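NMB1025 protein (PDB 3KJJ) is of unknown function but belongs to the RutC branch of the YjgF family, whose members form trimers and include enamine/imine deaminases. Local coordinates at residues B[35-40]-B[48-53]; B[65-70]-B[119-124]; B[69-74]-B[98-103]; B[75-80]-B[111-116]. All coordinates share one frame; numbering follows the deposited sequence. Where two conformers were deposited one is given.

Contact 1 of 4, residues B[35-40]-B[48-53]; sequences MVPENG and ADVLAQ
Gln53 and Asp49, one turn apart on helix 43-60, take hold of the extended loop 35-40 through two backbone groups and the Asn39 amide. The amide NE2 of Gln53 donates to Val36 O at 2.8 Å in a nearly straight bond that lies close to the plane of the amide. NE2 also donates to Asp49 OD2, at a more bent 130°. That oxygen accepts a second bond, from Glu38 N at 2.7 Å, and the two donors come from opposite faces of the carboxylate. The other oxygen, Asp49 OD1, takes ND2 of Asn39 at 2.9 Å, again from above the carboxylate plane, with the amide turned 79° from it. A water that donates to both Glu38 OE2 and Asp49 OD1 sits between the two acids, whose nearest oxygens, Glu38 OE2 and Asp49 OD2, are 4.6 Å apart; the three N-H donors would help to offset their mutual repulsion. The flat end of Glu38 is stacked on the Gln53 amide with planes 11° apart. A water that accepts from Val36 N lies 2.7 Å from Gln53 OE1, while the selenium of Met35, a selenomethionine, approaches OE1 at 3.8 Å. Asn39 O is buried here without a partner. Val50 supplies the apolar contact: CG1 meets Met35 CB, and CG2 packs against the peptide joining Val36 to Pro37, 3.5 Å from Pro37 N. Side chains capturing loop peptides in this way fasten the connection between strand 29-32 and helix 43-60 onto that helix, within the alpha/beta YjgF fold.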
loop_
_atom_site.group_PDB
_atom_site.type_symbol
_atom_site.label_atom_id
_atom_site.label_comp_id
_atom_site.label_asym_id
_atom_site.label_seq_id
_atom_site.Cartn_x
_atom_site.Cartn_y
_atom_site.Cartn_z
HETATM N N MSE B 35 2.429 -2.228 -11.766
HETATM C CA MSE B 35 2.905 -2.331 -13.140
HETATM C C MSE B 35 3.822 -3.530 -13.207
HETATM O O MSE B 35 4.698 -3.705 -12.365
HETATM C CB MSE B 35 3.607 -1.059 -13.591
HETATM C CG MSE B 35 2.709 0.189 -13.586
HETATM SE SE MSE B 35 1.475 0.389 -15.100
HETATM C CE MSE B 35 0.547 1.971 -14.472
ATOM N N VAL B 36 3.579 -4.355 -14.213
ATOM C CA VAL B 36 4.254 -5.630 -14.386
ATOM C C VAL B 36 4.980 -5.607 -15.734
ATOM O O VAL B 36 4.611 -4.838 -16.616
ATOM C CB VAL B 36 3.242 -6.805 -14.346
ATOM C CG1 VAL B 36 2.580 -6.898 -12.973
ATOM C CG2 VAL B 36 2.192 -6.654 -15.438
ATOM N N PRO B 37 6.012 -6.450 -15.895
ATOM C CA PRO B 37 6.820 -6.447 -17.107
ATOM C C PRO B 37 6.000 -6.799 -18.340
ATOM O O PRO B 37 5.190 -7.721 -18.296
ATOM C CB PRO B 37 7.853 -7.549 -16.842
ATOM C CG PRO B 37 7.847 -7.745 -15.386
ATOM C CD PRO B 37 6.471 -7.464 -14.935
ATOM N N GLU B 38 6.200 -6.039 -19.415
ATOM C CA GLU B 38 5.624 -6.352 -20.722
ATOM C C GLU B 38 6.734 -6.794 -21.669
ATOM O O GLU B 38 6.464 -7.329 -22.747
ATOM C CB GLU B 38 4.895 -5.133 -21.303
ATOM C CG GLU B 38 3.533 -4.865 -20.669
ATOM C CD GLU B 38 2.872 -3.579 -21.172
ATOM O OE1 GLU B 38 1.638 -3.465 -21.046
ATOM O OE2 GLU B 38 3.580 -2.683 -21.682
ATOM N N ASN B 39 7.975 -6.564 -21.237
ATOM C CA ASN B 39 9.186 -6.836 -21.997
ATOM C C ASN B 39 10.298 -7.251 -21.037
ATOM O O ASN B 39 10.251 -6.928 -19.850
ATOM C CB ASN B 39 9.630 -5.576 -22.750
ATOM C CG ASN B 39 8.675 -5.182 -23.859
ATOM O OD1 ASN B 39 8.584 -5.855 -24.884
ATOM N ND2 ASN B 39 7.971 -4.070 -23.667
ATOM N N GLY B 40 11.297 -7.965 -21.549
ATOM C CA GLY B 40 12.484 -8.296 -20.765
ATOM C C GLY B 40 12.379 -9.625 -20.046
ATOM O O GLY B 40 11.279 -10.099 -19.752
ATOM N N ALA B 48 13.393 -2.026 -15.923
ATOM C CA ALA B 48 13.431 -0.941 -16.908
ATOM C C ALA B 48 12.078 -0.767 -17.588
ATOM O O ALA B 48 11.577 0.348 -17.684
ATOM C CB ALA B 48 14.517 -1.182 -17.953
ATOM N N ASP B 49 11.503 -1.866 -18.066
ATOM C CA ASP B 49 10.205 -1.817 -18.742
ATOM C C ASP B 49 9.092 -1.280 -17.844
ATOM O O ASP B 49 8.236 -0.510 -18.305
ATOM C CB ASP B 49 9.798 -3.189 -19.279
ATOM C CG ASP B 49 8.455 -3.148 -19.998
ATOM O OD1 ASP B 49 8.412 -2.653 -21.134
ATOM O OD2 ASP B 49 7.450 -3.599 -19.417
ATOM N N VAL B 50 9.112 -1.695 -16.579
ATOM C CA VAL B 50 8.090 -1.332 -15.598
ATOM C C VAL B 50 8.195 0.166 -15.292
ATOM O O VAL B 50 7.182 0.860 -15.249
ATOM C CB VAL B 50 8.201 -2.218 -14.321
ATOM C CG1 VAL B 50 7.539 -1.579 -13.115
ATOM C CG2 VAL B 50 7.571 -3.615 -14.589
ATOM N N LEU B 51 9.424 0.649 -15.103
ATOM C CA LEU B 51 9.653 2.080 -14.885
ATOM C C LEU B 51 9.258 2.951 -16.092
ATOM O O LEU B 51 8.787 4.076 -15.911
ATOM C CB LEU B 51 11.077 2.352 -14.380
ATOM C CG LEU B 51 11.424 1.688 -13.029
ATOM C CD1 LEU B 51 12.906 1.775 -12.710
ATOM C CD2 LEU B 51 10.599 2.250 -11.860
ATOM N N ALA B 52 9.409 2.423 -17.309
ATOM C CA ALA B 52 8.984 3.127 -18.532
ATOM C C ALA B 52 7.466 3.262 -18.644
ATOM O O ALA B 52 6.950 4.327 -18.997
ATOM C CB ALA B 52 9.577 2.455 -19.796
ATOM N N GLN B 53 6.751 2.193 -18.301
ATOM C CA GLN B 53 5.297 2.240 -18.127
ATOM C C GLN B 53 4.873 3.281 -17.107
ATOM O O GLN B 53 3.940 4.057 -17.350
ATOM C CB GLN B 53 4.773 0.883 -17.663
ATOM C CG GLN B 53 4.850 -0.218 -18.697
ATOM C CD GLN B 53 4.374 -1.534 -18.130
ATOM O OE1 GLN B 53 3.227 -1.663 -17.729
ATOM N NE2 GLN B 53 5.268 -2.516 -18.077
HETATM O O HOH W 1 1.663 -3.298 -16.257
HETATM O O HOH W 2 5.921 -1.490 -21.960
#

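Contact 2 of 4, residues B[65-70]-B[119-124]; sequences KAHVLD and TAVKRD
A classic beta bulge joins Leu69 and Asp70 to Thr119 where strand 68-75 runs antiparallel to strand 114-121. Thr119 O receives both successive amides, Leu69 N at 2.7 Å and Asp70 N at 3.1 Å, while Thr119 N returns a bond to Asp70 O. The extra residue shifts the register by one between the Val68-Ala120 non-hydrogen-bonded pair and the Asp70-Thr119 hydrogen-bonded pair. Farther along, Val121 N reaches His67 O at 2.9 Å, nearly in line with the carbonyl. The methyl of Ala120 lies 3.4 Å from that same oxygen, and the CG1 of Val68 rests near Thr119 O. Asp70 and Thr119 put their side chains on one face, where a water donates to Asp70 OD2 and accepts from Thr119 OG1. At the far end the His67 ring receives Arg123 CG, in the conformer given, over the centre of one face, a CH-pi contact 3.6 Å from the ring centroid and 11° off its normal. A chi1 of -68° sets His67 CG anti to the carbonyl carbon, and Val121 CG1 stands at the ring edge. Asp64 bonds both partners, accepting a hydrogen bond from His67 ND1 and forming a salt bridge with Arg123 NE. Leu58 of helix 43-60 packs on Val68 and Ala120 from one side of the sheet. The second subunit adds its Val24 on Leu69 and its Ile11 on His67 and Val121, while strand 29-32 flanks strand 114-121 through a backbone bond between Ala120 and Ile30.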
loop_
_atom_site.group_PDB
_atom_site.type_symbol
_atom_site.label_atom_id
_atom_site.label_comp_id
_atom_site.label_asym_id
_atom_site.label_seq_id
_atom_site.Cartn_x
_atom_site.Cartn_y
_atom_site.Cartn_z
ATOM N N LYS B 65 7.911 11.212 -12.414
ATOM C CA LYS B 65 8.647 10.443 -11.402
ATOM C C LYS B 65 9.174 11.322 -10.264
ATOM O O LYS B 65 9.296 10.869 -9.128
ATOM C CB LYS B 65 9.760 9.600 -12.064
ATOM C CG LYS B 65 10.976 10.375 -12.563
ATOM C CD LYS B 65 11.665 9.672 -13.728
ATOM C CE LYS B 65 12.986 10.358 -14.063
ATOM N NZ LYS B 65 13.877 9.507 -14.910
ATOM N N ALA B 66 9.439 12.591 -10.568
ATOM C CA ALA B 66 9.887 13.564 -9.568
ATOM C C ALA B 66 8.731 13.999 -8.669
ATOM O O ALA B 66 8.895 14.847 -7.806
ATOM C CB ALA B 66 10.513 14.773 -10.261
ATOM N N HIS B 67 7.558 13.412 -8.886
ATOM C CA HIS B 67 6.383 13.697 -8.068
ATOM C C HIS B 67 5.719 12.432 -7.556
ATOM O O HIS B 67 4.529 12.436 -7.251
ATOM C CB HIS B 67 5.388 14.577 -8.834
ATOM C CG HIS B 67 5.895 15.962 -9.084
ATOM N ND1 HIS B 67 6.755 16.260 -10.118
ATOM C CD2 HIS B 67 5.687 17.123 -8.419
ATOM C CE1 HIS B 67 7.052 17.547 -10.082
ATOM N NE2 HIS B 67 6.417 18.094 -9.062
ATOM N N VAL B 68 6.506 11.359 -7.462
ATOM C CA VAL B 68 6.095 10.114 -6.809
ATOM C C VAL B 68 6.218 10.224 -5.292
ATOM O O VAL B 68 7.259 10.612 -4.753
ATOM C CB VAL B 68 6.951 8.920 -7.290
ATOM C CG1 VAL B 68 6.677 7.672 -6.439
ATOM C CG2 VAL B 68 6.678 8.647 -8.738
ATOM N N LEU B 69 5.145 9.863 -4.609
ATOM C CA LEU B 69 5.111 9.899 -3.166
ATOM C C LEU B 69 5.660 8.612 -2.563
ATOM O O LEU B 69 6.472 8.649 -1.637
ATOM C CB LEU B 69 3.694 10.153 -2.681
ATOM C CG LEU B 69 3.122 11.543 -3.006
ATOM C CD1 LEU B 69 1.712 11.666 -2.458
ATOM C CD2 LEU B 69 4.021 12.669 -2.468
ATOM N N ASP B 70 5.227 7.482 -3.114
ATOM C CA ASP B 70 5.460 6.192 -2.495
ATOM C C ASP B 70 5.554 5.127 -3.582
ATOM O O ASP B 70 4.850 5.187 -4.596
ATOM C CB ASP B 70 4.319 5.902 -1.502
ATOM C CG ASP B 70 4.486 4.585 -0.747
ATOM O OD1 ASP B 70 5.291 4.533 0.208
ATOM O OD2 ASP B 70 3.772 3.611 -1.086
ATOM N N THR B 119 2.172 5.576 -5.805
ATOM C CA THR B 119 1.300 6.679 -5.426
ATOM C C THR B 119 2.047 7.973 -5.751
ATOM O O THR B 119 3.232 8.125 -5.413
ATOM C CB THR B 119 0.967 6.668 -3.913
ATOM O OG1 THR B 119 0.624 5.336 -3.498
ATOM C CG2 THR B 119 -0.219 7.615 -3.589
ATOM N N ALA B 120 1.350 8.919 -6.376
ATOM C CA ALA B 120 1.998 10.140 -6.828
ATOM C C ALA B 120 1.070 11.330 -6.666
ATOM O O ALA B 120 -0.087 11.184 -6.255
ATOM C CB ALA B 120 2.453 10.006 -8.302
ATOM N N VAL B 121 1.597 12.508 -6.964
ATOM C CA VAL B 121 0.800 13.725 -6.900
ATOM C C VAL B 121 0.742 14.416 -8.265
ATOM O O VAL B 121 1.703 14.389 -9.029
ATOM C CB VAL B 121 1.269 14.676 -5.755
ATOM C CG1 VAL B 121 2.578 15.366 -6.092
ATOM C CG2 VAL B 121 0.186 15.695 -5.412
ATOM N N LYS B 122 -0.415 14.997 -8.570
ATOM C CA LYS B 122 -0.608 15.783 -9.773
ATOM C C LYS B 122 0.115 17.120 -9.598
ATOM O O LYS B 122 -0.053 17.777 -8.568
ATOM C CB LYS B 122 -2.107 16.008 -9.999
ATOM C CG LYS B 122 -2.474 16.653 -11.329
ATOM C CD LYS B 122 -3.988 16.801 -11.454
ATOM C CE LYS B 122 -4.365 17.639 -12.662
ATOM N NZ LYS B 122 -5.808 17.466 -13.011
ATOM N N ARG B 123 0.923 17.504 -10.590
ATOM C CA ARG B 123 1.622 18.786 -10.569
ATOM C C ARG B 123 0.646 19.957 -10.540
ATOM O O ARG B 123 -0.366 19.943 -11.237
ATOM C CB ARG B 123 2.533 18.923 -11.791
ATOM C CG ARG B 123 3.896 18.289 -11.628
ATOM C CD ARG B 123 4.716 18.405 -12.899
ATOM N NE ARG B 123 4.325 17.404 -13.890
ATOM C CZ ARG B 123 4.039 17.663 -15.163
ATOM N NH1 ARG B 123 3.695 16.672 -15.974
ATOM N NH2 ARG B 123 4.107 18.904 -15.630
ATOM N N ASP B 124 0.959 20.963 -9.733
ATOM C CA ASP B 124 0.214 22.222 -9.781
ATOM C C ASP B 124 0.681 23.008 -11.008
ATOM O O ASP B 124 1.860 22.962 -11.375
ATOM C CB ASP B 124 0.447 23.053 -8.515
ATOM C CG ASP B 124 -0.196 22.440 -7.281
ATOM O OD1 ASP B 124 0.477 22.388 -6.233
ATOM O OD2 ASP B 124 -1.367 22.011 -7.356
HETATM O O HOH W 3 2.423 2.830 -3.453
#

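Contact 3 of 4, residues B[69-74]-B[98-103]; sequences LDAVIY and PARACV
Ile73 and Arg100 meet on one face of two parallel strands, 69-74 and 99-103, whose directions differ by only 9°. Five backbone hydrogen bonds join them in regular parallel fashion: Ala99 N to Leu69 O, Ala71 N to Ala99 O, Ala101 N to Ala71 O, Ile73 N to Ala101 O and Val103 N to Ile73 O. CA-H...O contacts run between them, among them Asp70 CA to Ala99 O and Arg100 CA to Ala71 O, both 3.2 Å.

In the side-chain packing, Ile73 CD1 lies over one face of the Arg100 guanidinium, 3.5 Å from NH1, and also touches the arginine's CD. A bend at chi3 (89°) turns NE off an otherwise extended chain. On the same face Ile73 CG2 makes an apolar contact with Cys102 SG at 4.1 Å. On the opposite face the apolar pair is Val103 CG2 and Tyr74 CD1, 3.6 Å apart, the two side chains running side by side, and Val72 CG1 sits over a face of the tyrosine ring, offset toward its rim. Asp70 OD1 comes within 3.4 Å of Ala99 CB.

The polar end of Arg100 is satisfied beyond the pair: NH1 bonds Asn85 OD1, and Trp88 of helix 81-91 supplies a cation-pi partner. A buried cation is thus held between helix and sheet in this beta-alpha-beta unit, its charge probably eased by the aromatic ring and the amide oxygen.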
loop_
_atom_site.group_PDB
_atom_site.type_symbol
_atom_site.label_atom_id
_atom_site.label_comp_id
_atom_site.label_asym_id
_atom_site.label_seq_id
_atom_site.Cartn_x
_atom_site.Cartn_y
_atom_site.Cartn_z
ATOM N N LEU B 69 5.145 9.863 -4.609
ATOM C CA LEU B 69 5.111 9.899 -3.166
ATOM C C LEU B 69 5.660 8.612 -2.563
ATOM O O LEU B 69 6.472 8.649 -1.637
ATOM C CB LEU B 69 3.694 10.153 -2.681
ATOM C CG LEU B 69 3.122 11.543 -3.006
ATOM C CD1 LEU B 69 1.712 11.666 -2.458
ATOM C CD2 LEU B 69 4.021 12.669 -2.468
ATOM N N ASP B 70 5.227 7.482 -3.114
ATOM C CA ASP B 70 5.460 6.192 -2.495
ATOM C C ASP B 70 5.554 5.127 -3.582
ATOM O O ASP B 70 4.850 5.187 -4.596
ATOM C CB ASP B 70 4.319 5.902 -1.502
ATOM C CG ASP B 70 4.486 4.585 -0.747
ATOM O OD1 ASP B 70 5.291 4.533 0.208
ATOM O OD2 ASP B 70 3.772 3.611 -1.086
ATOM N N ALA B 71 6.437 4.159 -3.363
ATOM C CA ALA B 71 6.598 3.048 -4.280
ATOM C C ALA B 71 6.751 1.769 -3.467
ATOM O O ALA B 71 7.559 1.713 -2.544
ATOM C CB ALA B 71 7.831 3.265 -5.153
ATOM N N VAL B 72 5.962 0.758 -3.803
ATOM C CA VAL B 72 6.146 -0.568 -3.236
ATOM C C VAL B 72 6.613 -1.448 -4.377
ATOM O O VAL B 72 6.004 -1.469 -5.453
ATOM C CB VAL B 72 4.867 -1.139 -2.602
ATOM C CG1 VAL B 72 5.165 -2.475 -1.899
ATOM C CG2 VAL B 72 4.277 -0.159 -1.622
ATOM N N ILE B 73 7.721 -2.139 -4.134
ATOM C CA ILE B 73 8.350 -2.980 -5.126
ATOM C C ILE B 73 8.235 -4.399 -4.626
ATOM O O ILE B 73 8.689 -4.717 -3.527
ATOM C CB ILE B 73 9.833 -2.617 -5.333
ATOM C CG1 ILE B 73 9.972 -1.160 -5.802
ATOM C CG2 ILE B 73 10.497 -3.575 -6.357
ATOM C CD1 ILE B 73 11.388 -0.595 -5.602
ATOM N N TYR B 74 7.580 -5.221 -5.430
ATOM C CA TYR B 74 7.408 -6.617 -5.130
ATOM C C TYR B 74 8.382 -7.352 -6.044
ATOM O O TYR B 74 8.365 -7.153 -7.252
ATOM C CB TYR B 74 5.962 -7.029 -5.403
ATOM C CG TYR B 74 4.917 -6.322 -4.559
ATOM C CD1 TYR B 74 4.711 -6.671 -3.223
ATOM C CD2 TYR B 74 4.112 -5.315 -5.106
ATOM C CE1 TYR B 74 3.752 -6.023 -2.450
ATOM C CE2 TYR B 74 3.164 -4.667 -4.343
ATOM C CZ TYR B 74 2.987 -5.024 -3.020
ATOM O OH TYR B 74 2.035 -4.386 -2.267
ATOM N N PRO B 98 11.246 8.779 -3.643
ATOM C CA PRO B 98 10.007 8.524 -2.903
ATOM C C PRO B 98 10.171 7.640 -1.664
ATOM O O PRO B 98 11.206 6.976 -1.503
ATOM C CB PRO B 98 9.137 7.808 -3.940
ATOM C CG PRO B 98 10.122 7.059 -4.764
ATOM C CD PRO B 98 11.330 7.956 -4.871
ATOM N N ALA B 99 9.159 7.647 -0.793
ATOM C CA ALA B 99 9.023 6.602 0.235
ATOM C C ALA B 99 8.995 5.275 -0.512
ATOM O O ALA B 99 8.355 5.163 -1.563
ATOM C CB ALA B 99 7.757 6.781 1.039
ATOM N N ARG B 100 9.710 4.283 0.001
ATOM C CA ARG B 100 9.852 3.024 -0.728
ATOM C C ARG B 100 9.823 1.850 0.237
ATOM O O ARG B 100 10.282 1.956 1.368
ATOM C CB ARG B 100 11.164 3.009 -1.516
ATOM C CG ARG B 100 11.190 2.022 -2.665
ATOM C CD ARG B 100 12.559 1.921 -3.314
ATOM N NE ARG B 100 13.390 0.907 -2.673
ATOM C CZ ARG B 100 14.337 0.195 -3.277
ATOM N NH1 ARG B 100 14.598 0.348 -4.578
ATOM N NH2 ARG B 100 15.010 -0.702 -2.573
ATOM N N ALA B 101 9.238 0.750 -0.212
ATOM C CA ALA B 101 9.341 -0.516 0.498
ATOM C C ALA B 101 9.588 -1.613 -0.528
ATOM O O ALA B 101 9.095 -1.551 -1.655
ATOM C CB ALA B 101 8.081 -0.782 1.319
ATOM N N CYS B 102 10.384 -2.608 -0.158
ATOM C CA CYS B 102 10.654 -3.695 -1.090
ATOM C C CYS B 102 10.483 -5.007 -0.362
ATOM O O CYS B 102 11.138 -5.235 0.649
ATOM C CB CYS B 102 12.046 -3.592 -1.713
ATOM S SG CYS B 102 12.334 -4.856 -2.979
ATOM N N VAL B 103 9.564 -5.833 -0.857
ATOM C CA VAL B 103 9.247 -7.111 -0.214
ATOM C C VAL B 103 9.198 -8.240 -1.243
ATOM O O VAL B 103 9.065 -8.003 -2.440
ATOM C CB VAL B 103 7.930 -7.070 0.647
ATOM C CG1 VAL B 103 7.959 -5.909 1.649
ATOM C CG2 VAL B 103 6.677 -6.995 -0.219
#

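Contact 4 of 4, residues B[75-80]-B[111-116]; sequences LRDMGD and EWRVEI
Leu75 and Val114 form an antiparallel non-hydrogen-bonded pair, CA to CA 4.6 Å, where strand 68-75 ends beside the start of strand 114-121. One step on, Arg76 N donates to Arg113 O at 3.2 Å, approaching from well above the carbonyl plane, and Leu75 CA makes a CA-H...O contact with the same oxygen. A water accepts from Asp77 N and lies within hydrogen-bonding distance of Arg113 O and Asp80 OD2, bridging the turn to the residue that precedes strand 114-121. After Asp77 the chain swings through an Asx turn, with Gly79 N bound to Asp77 OD2 through the anti lone pair at 2.8 Å, and a short 3-10 segment leads to Asp80 at the N-cap position of helix 81-91. This is the strand-to-helix link of the beta-alpha-beta crossover in the YjgF fold.

Arg113 makes the polar side-chain contacts with Asp80. Its chain bends at chi3 (61°), and in the conformer given NE forms a salt bridge with Asp80 OD2 at 2.8 Å, in the guanidinium plane and on the syn side of the carboxylate; NH1 adds a weak bond to the same oxygen. The two flat groups stand 76° apart. Asp77 CB comes to 3.5 Å from Arg113 NH1, with its carboxylate charge nearby but beyond a salt bridge. Arg76 CB packs on Trp112 O, and a water links Arg76 NH1 to that carbonyl. Leu75 CD2 touches Val114 CG2 at 3.8 Å, the two side chains pointing the same way, and Met84 of helix 81-91 packs on the leucine.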
loop_
_atom_site.group_PDB
_atom_site.type_symbol
_atom_site.label_atom_id
_atom_site.label_comp_id
_atom_site.label_asym_id
_atom_site.label_seq_id
_atom_site.Cartn_x
_atom_site.Cartn_y
_atom_site.Cartn_z
ATOM N N LEU B 75 9.257 -8.162 -5.466
ATOM C CA LEU B 75 10.104 -9.047 -6.264
ATOM C C LEU B 75 9.678 -10.478 -6.020
ATOM O O LEU B 75 9.337 -10.836 -4.895
ATOM C CB LEU B 75 11.583 -8.888 -5.897
ATOM C CG LEU B 75 12.260 -7.550 -6.191
ATOM C CD1 LEU B 75 13.613 -7.502 -5.473
ATOM C CD2 LEU B 75 12.437 -7.329 -7.696
ATOM N N ARG B 76 9.710 -11.288 -7.075
ATOM C CA ARG B 76 9.432 -12.711 -6.979
ATOM C C ARG B 76 10.497 -13.407 -6.128
ATOM O O ARG B 76 10.209 -14.354 -5.384
ATOM C CB ARG B 76 9.379 -13.333 -8.377
ATOM C CG ARG B 76 9.256 -14.851 -8.353
ATOM C CD ARG B 76 9.357 -15.477 -9.730
ATOM N NE ARG B 76 9.096 -16.914 -9.660
ATOM C CZ ARG B 76 7.893 -17.465 -9.519
ATOM N NH1 ARG B 76 6.808 -16.707 -9.440
ATOM N NH2 ARG B 76 7.767 -18.785 -9.473
ATOM N N ASP B 77 11.716 -12.902 -6.240
ATOM C CA ASP B 77 12.880 -13.493 -5.640
ATOM C C ASP B 77 13.826 -12.382 -5.146
ATOM O O ASP B 77 14.431 -11.687 -5.950
ATOM C CB ASP B 77 13.567 -14.387 -6.688
ATOM C CG ASP B 77 14.680 -15.222 -6.101
ATOM O OD1 ASP B 77 14.809 -16.407 -6.465
ATOM O OD2 ASP B 77 15.433 -14.690 -5.272
HETATM N N MSE B 78 13.950 -12.228 -3.824
HETATM C CA MSE B 78 14.802 -11.181 -3.221
HETATM C C MSE B 78 16.277 -11.292 -3.622
HETATM O O MSE B 78 17.065 -10.382 -3.377
HETATM C CB MSE B 78 14.641 -11.136 -1.689
HETATM C CG MSE B 78 15.292 -9.903 -0.978
HETATM SE SE MSE B 78 14.510 -8.130 -1.436
HETATM C CE MSE B 78 12.683 -8.574 -1.022
ATOM N N GLY B 79 16.647 -12.401 -4.259
ATOM C CA GLY B 79 17.956 -12.510 -4.899
ATOM C C GLY B 79 18.193 -11.470 -5.992
ATOM O O GLY B 79 19.332 -11.242 -6.391
ATOM N N ASP B 80 17.125 -10.830 -6.466
ATOM C CA ASP B 80 17.217 -9.853 -7.564
ATOM C C ASP B 80 17.255 -8.406 -7.068
ATOM O O ASP B 80 17.128 -7.471 -7.866
ATOM C CB ASP B 80 16.033 -10.010 -8.529
ATOM C CG ASP B 80 16.089 -11.301 -9.339
ATOM O OD1 ASP B 80 17.195 -11.809 -9.604
ATOM O OD2 ASP B 80 15.011 -11.794 -9.731
ATOM N N GLU B 111 6.977 -15.893 -14.666
ATOM C CA GLU B 111 8.104 -15.222 -15.311
ATOM C C GLU B 111 8.258 -13.733 -14.959
ATOM O O GLU B 111 9.272 -13.129 -15.301
ATOM C CB GLU B 111 8.107 -15.432 -16.835
ATOM C CG GLU B 111 6.755 -15.330 -17.521
ATOM C CD GLU B 111 5.920 -16.604 -17.418
ATOM O OE1 GLU B 111 4.792 -16.517 -16.911
ATOM O OE2 GLU B 111 6.380 -17.690 -17.843
ATOM N N TRP B 112 7.261 -13.153 -14.287
ATOM C CA TRP B 112 7.381 -11.779 -13.779
ATOM C C TRP B 112 8.238 -11.752 -12.523
ATOM O O TRP B 112 7.926 -12.409 -11.530
ATOM C CB TRP B 112 6.019 -11.166 -13.463
ATOM C CG TRP B 112 5.086 -10.988 -14.631
ATOM C CD1 TRP B 112 5.392 -11.035 -15.965
ATOM C CD2 TRP B 112 3.690 -10.675 -14.551
ATOM N NE1 TRP B 112 4.263 -10.803 -16.718
ATOM C CE2 TRP B 112 3.208 -10.570 -15.874
ATOM C CE3 TRP B 112 2.797 -10.487 -13.483
ATOM C CZ2 TRP B 112 1.866 -10.287 -16.162
ATOM C CZ3 TRP B 112 1.467 -10.193 -13.768
ATOM C CH2 TRP B 112 1.014 -10.100 -15.101
ATOM N N ARG B 113 9.303 -10.960 -12.564
ATOM C CA ARG B 113 10.272 -10.906 -11.474
ATOM C C ARG B 113 10.111 -9.645 -10.627
ATOM O O ARG B 113 10.696 -9.539 -9.539
ATOM C CB ARG B 113 11.694 -11.007 -12.037
ATOM C CG ARG B 113 11.875 -12.147 -13.035
ATOM C CD ARG B 113 13.282 -12.678 -13.018
ATOM N NE ARG B 113 13.640 -13.205 -11.706
ATOM C CZ ARG B 113 13.539 -14.483 -11.359
ATOM N NH1 ARG B 113 13.900 -14.867 -10.145
ATOM N NH2 ARG B 113 13.091 -15.375 -12.232
ATOM N N VAL B 114 9.309 -8.696 -11.130
ATOM C CA VAL B 114 9.090 -7.406 -10.458
ATOM C C VAL B 114 7.726 -6.786 -10.796
ATOM O O VAL B 114 7.205 -6.949 -11.901
ATOM C CB VAL B 114 10.257 -6.395 -10.744
ATOM C CG1 VAL B 114 10.330 -6.034 -12.252
ATOM C CG2 VAL B 114 10.155 -5.141 -9.863
ATOM N N GLU B 115 7.154 -6.103 -9.813
ATOM C CA GLU B 115 5.928 -5.342 -9.974
ATOM C C GLU B 115 6.081 -4.119 -9.081
ATOM O O GLU B 115 6.506 -4.235 -7.935
ATOM C CB GLU B 115 4.701 -6.184 -9.569
ATOM C CG GLU B 115 3.345 -5.490 -9.734
ATOM C CD GLU B 115 2.152 -6.439 -9.594
ATOM O OE1 GLU B 115 2.328 -7.668 -9.720
ATOM O OE2 GLU B 115 1.026 -5.952 -9.370
ATOM N N ILE B 116 5.758 -2.940 -9.605
ATOM C CA ILE B 116 5.914 -1.712 -8.821
ATOM C C ILE B 116 4.599 -0.946 -8.783
ATOM O O ILE B 116 3.990 -0.672 -9.831
ATOM C CB ILE B 116 7.073 -0.823 -9.344
ATOM C CG1 ILE B 116 8.388 -1.612 -9.355
ATOM C CG2 ILE B 116 7.199 0.465 -8.508
ATOM C CD1 ILE B 116 9.589 -0.878 -9.977
HETATM O O HOH W 4 6.274 -14.084 -10.253
HETATM O O HOH W 5 12.535 -11.509 -8.729
#

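How the contacts relate
Contacts 2, 3 and 4 all use the mixed sheet: strand 68-75 has strand 114-121 on one flank and strand 99-104 on the other. Contacts 2 and 3 share Leu69 and Asp70, their centres about 13 Å apart, whereas contacts 2 and 4 lie near opposite ends of strand 114-121, centres about 24 Å apart. Contact 1 closes first along the chain and pins a loop to helix 43-60; it touches contact 4 through a probable hydrogen bond from Met35 N to Ile116 O. Contact 4 nests inside the loop closed by contact 2, and contact 3 crosses contact 4. Contacts 2 and 3 also meet the second subunit, so the sheet builds both the subunit core and the trimer interface.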